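Local coordinates for aminofutalosine deaminase (Helicobacter pylori, PDB 7LKK), which hydrolytically deaminates aminofutalosine in the menaquinone pathway, using a metal ion bound in its amidohydrolase barrel, at residues H194-V199 with N260-M265. Sequence-based numbering, arbitrary orientation.
Sequences HAPYSV and NDYIDM. With MCF ((8R)-3-(5-S-methyl-5-thio-beta-D-ribofuranosyl)-3,6,7,8-tetrahydroimidazo[4,5-d][1,3]diazepin-8-ol), chain J.
Pro196 lies flat against the phenol ring of Tyr262, and its own ring can be followed atom by atom across that surface. CB sits nearest the CD1 side, 3.8 Å from Tyr262 CD1. CG, the ring's tip, stands over the middle of the aromatic face, 3.5 Å from the Tyr262 centroid and only 3° off the ring normal, a nearly ideal CH-pi contact. CD continues toward the phenol end, 3.8 Å from Tyr262 CZ. Proline suits the place because its compact ring of slightly polarised C-H groups presents a rigid patch to an aromatic face. Tyrosine suits the other side because its ring is long enough to reach from helix 259-264 to the loop; with CG anti to the backbone N (chi1 -170°), it extends off the helix, and its buried hydroxyl is hydrogen-bonded to Thr220. In this amidohydrolase-type TIM barrel the loop follows strand 187-193, and such loops after the barrel strands carry the active site. Its first residue, His194, lines the inhibitor pocket: NE2 gives methylthio-coformycin N4 a weak hydrogen bond of 3.4 Å, while ND1 shares a short 2.5 Å bond with Ser198 OG. Gripped there by Ser198, the imidazole is steadied in its rotation, with the serine oxygen in the ring plane. Pro196 also touches Glu228 and Val232 of helix 226-234.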
loop_
_atom_site.group_PDB
_atom_site.type_symbol
_atom_site.label_atom_id
_atom_site.label_comp_id
_atom_site.label_asym_id
_atom_site.label_seq_id
_atom_site.Cartn_x
_atom_site.Cartn_y
_atom_site.Cartn_z
ATOM N N HIS A 194 -15.393 -19.401 -14.437
ATOM C CA HIS A 194 -14.091 -18.763 -14.266
ATOM C C HIS A 194 -14.019 -17.427 -15.000
ATOM O O HIS A 194 -13.841 -16.374 -14.379
ATOM C CB HIS A 194 -12.961 -19.677 -14.730
ATOM C CG HIS A 194 -11.614 -19.035 -14.624
ATOM N ND1 HIS A 194 -10.942 -18.527 -15.714
ATOM C CD2 HIS A 194 -10.835 -18.774 -13.547
ATOM C CE1 HIS A 194 -9.798 -18.000 -15.317
ATOM N NE2 HIS A 194 -9.708 -18.137 -14.007
ATOM N N ALA A 195 -14.147 -17.449 -16.320
ATOM C CA ALA A 195 -13.906 -16.253 -17.119
ATOM C C ALA A 195 -14.466 -16.483 -18.519
ATOM O O ALA A 195 -14.705 -17.627 -18.915
ATOM C CB ALA A 195 -12.406 -15.922 -17.185
ATOM N N PRO A 196 -14.691 -15.402 -19.277
ATOM C CA PRO A 196 -15.147 -15.570 -20.667
ATOM C C PRO A 196 -14.160 -16.307 -21.557
ATOM O O PRO A 196 -14.587 -16.972 -22.509
ATOM C CB PRO A 196 -15.355 -14.125 -21.140
ATOM C CG PRO A 196 -15.597 -13.347 -19.890
ATOM C CD PRO A 196 -14.749 -13.996 -18.841
ATOM N N TYR A 197 -12.855 -16.212 -21.292
ATOM C CA TYR A 197 -11.861 -16.845 -22.150
ATOM C C TYR A 197 -11.604 -18.304 -21.798
ATOM O O TYR A 197 -10.930 -18.999 -22.569
ATOM C CB TYR A 197 -10.532 -16.075 -22.092
ATOM C CG TYR A 197 -9.986 -15.879 -20.693
ATOM C CD1 TYR A 197 -9.344 -16.913 -20.021
ATOM C CD2 TYR A 197 -10.110 -14.656 -20.047
ATOM C CE1 TYR A 197 -8.848 -16.735 -18.742
ATOM C CE2 TYR A 197 -9.614 -14.467 -18.770
ATOM C CZ TYR A 197 -8.986 -15.510 -18.123
ATOM O OH TYR A 197 -8.495 -15.330 -16.852
ATOM N N SER A 198 -12.113 -18.784 -20.665
ATOM C CA SER A 198 -11.766 -20.107 -20.170
ATOM C C SER A 198 -12.938 -21.072 -20.066
ATOM O O SER A 198 -12.709 -22.253 -19.783
ATOM C CB SER A 198 -11.096 -20.001 -18.791
ATOM O OG SER A 198 -11.979 -19.426 -17.845
ATOM N N VAL A 199 -14.175 -20.622 -20.275
ATOM C CA VAL A 199 -15.349 -21.478 -20.137
ATOM C C VAL A 199 -16.166 -21.401 -21.420
ATOM O O VAL A 199 -16.629 -20.320 -21.801
ATOM C CB VAL A 199 -16.216 -21.095 -18.926
ATOM C CG1 VAL A 199 -17.454 -21.972 -18.876
ATOM C CG2 VAL A 199 -15.419 -21.234 -17.640
ATOM N N ASN A 260 -21.632 -8.468 -24.164
ATOM C CA ASN A 260 -23.051 -8.650 -23.869
ATOM C C ASN A 260 -23.467 -10.110 -23.973
ATOM O O ASN A 260 -24.327 -10.564 -23.212
ATOM C CB ASN A 260 -23.896 -7.786 -24.804
ATOM C CG ASN A 260 -23.863 -6.319 -24.426
ATOM O OD1 ASN A 260 -23.190 -5.932 -23.473
ATOM N ND2 ASN A 260 -24.585 -5.495 -25.175
ATOM N N ASP A 261 -22.867 -10.858 -24.902
ATOM C CA ASP A 261 -23.157 -12.284 -25.014
ATOM C C ASP A 261 -22.824 -13.014 -23.719
ATOM O O ASP A 261 -23.562 -13.910 -23.292
ATOM C CB ASP A 261 -22.377 -12.880 -26.186
ATOM C CG ASP A 261 -22.800 -14.298 -26.512
ATOM O OD1 ASP A 261 -23.992 -14.621 -26.338
ATOM O OD2 ASP A 261 -21.938 -15.088 -26.950
ATOM N N TYR A 262 -21.719 -12.636 -23.075
ATOM C CA TYR A 262 -21.342 -13.258 -21.809
ATOM C C TYR A 262 -22.235 -12.776 -20.673
ATOM O O TYR A 262 -22.738 -13.582 -19.880
ATOM C CB TYR A 262 -19.874 -12.966 -21.501
ATOM C CG TYR A 262 -19.326 -13.758 -20.339
ATOM C CD1 TYR A 262 -18.940 -15.082 -20.498
ATOM C CD2 TYR A 262 -19.197 -13.183 -19.079
ATOM C CE1 TYR A 262 -18.439 -15.813 -19.439
ATOM C CE2 TYR A 262 -18.696 -13.907 -18.013
ATOM C CZ TYR A 262 -18.318 -15.221 -18.198
ATOM O OH TYR A 262 -17.820 -15.946 -17.142
ATOM N N ILE A 263 -22.438 -11.458 -20.578
ATOM C CA ILE A 263 -23.229 -10.886 -19.489
ATOM C C ILE A 263 -24.640 -11.459 -19.486
ATOM O O ILE A 263 -25.180 -11.811 -18.429
ATOM C CB ILE A 263 -23.254 -9.349 -19.601
ATOM C CG1 ILE A 263 -21.864 -8.762 -19.358
ATOM C CG2 ILE A 263 -24.281 -8.753 -18.638
ATOM C CD1 ILE A 263 -21.716 -7.339 -19.858
ATOM N N ASP A 264 -25.257 -11.570 -20.666
ATOM C CA ASP A 264 -26.656 -11.977 -20.748
ATOM C C ASP A 264 -26.898 -13.379 -20.203
ATOM O O ASP A 264 -28.027 -13.682 -19.804
ATOM C CB ASP A 264 -27.146 -11.887 -22.193
ATOM C CG ASP A 264 -27.238 -10.458 -22.689
ATOM O OD1 ASP A 264 -26.997 -9.530 -21.885
ATOM O OD2 ASP A 264 -27.546 -10.261 -23.884
ATOM N N MET A 265 -25.871 -14.235 -20.174
ATOM C CA MET A 265 -26.030 -15.562 -19.583
ATOM C C MET A 265 -26.486 -15.485 -18.133
ATOM O O MET A 265 -27.201 -16.376 -17.660
ATOM C CB MET A 265 -24.718 -16.342 -19.661
ATOM C CG MET A 265 -24.325 -16.815 -21.045
ATOM S SD MET A 265 -23.008 -18.043 -20.941
ATOM C CE MET A 265 -21.799 -17.147 -19.968
HETATM O O8 MCF J . -8.921 -13.872 -9.831
HETATM C C8 MCF J . -7.524 -14.016 -9.824
HETATM C C7 MCF J . -6.874 -13.507 -11.106
HETATM N N6 MCF J . -7.749 -13.696 -12.237
HETATM C C5 MCF J . -8.355 -14.990 -12.459
HETATM N N4 MCF J . -8.185 -16.172 -11.621
HETATM C C10 MCF J . -7.395 -16.468 -10.400
HETATM C C9 MCF J . -7.078 -15.460 -9.510
HETATM N N1 MCF J . -6.384 -16.003 -8.521
HETATM C C2 MCF J . -6.261 -17.312 -8.732
HETATM N N3 MCF J . -6.891 -17.592 -9.877
HETATM C C1S MCF J . -6.955 -18.971 -10.452
HETATM C C2S MCF J . -8.344 -19.352 -11.014
HETATM O O2S MCF J . -9.155 -19.814 -10.020
HETATM O O4S MCF J . -6.177 -19.058 -11.465
HETATM C C4S MCF J . -6.790 -20.230 -12.400
HETATM C C3S MCF J . -8.000 -20.473 -11.987
HETATM O O3S MCF J . -8.026 -21.797 -11.267
HETATM C C5S MCF J . -6.805 -19.763 -13.845
HETATM S S5S MCF J . -6.613 -21.192 -14.949
HETATM C C6S MCF J . -7.193 -20.745 -16.611
#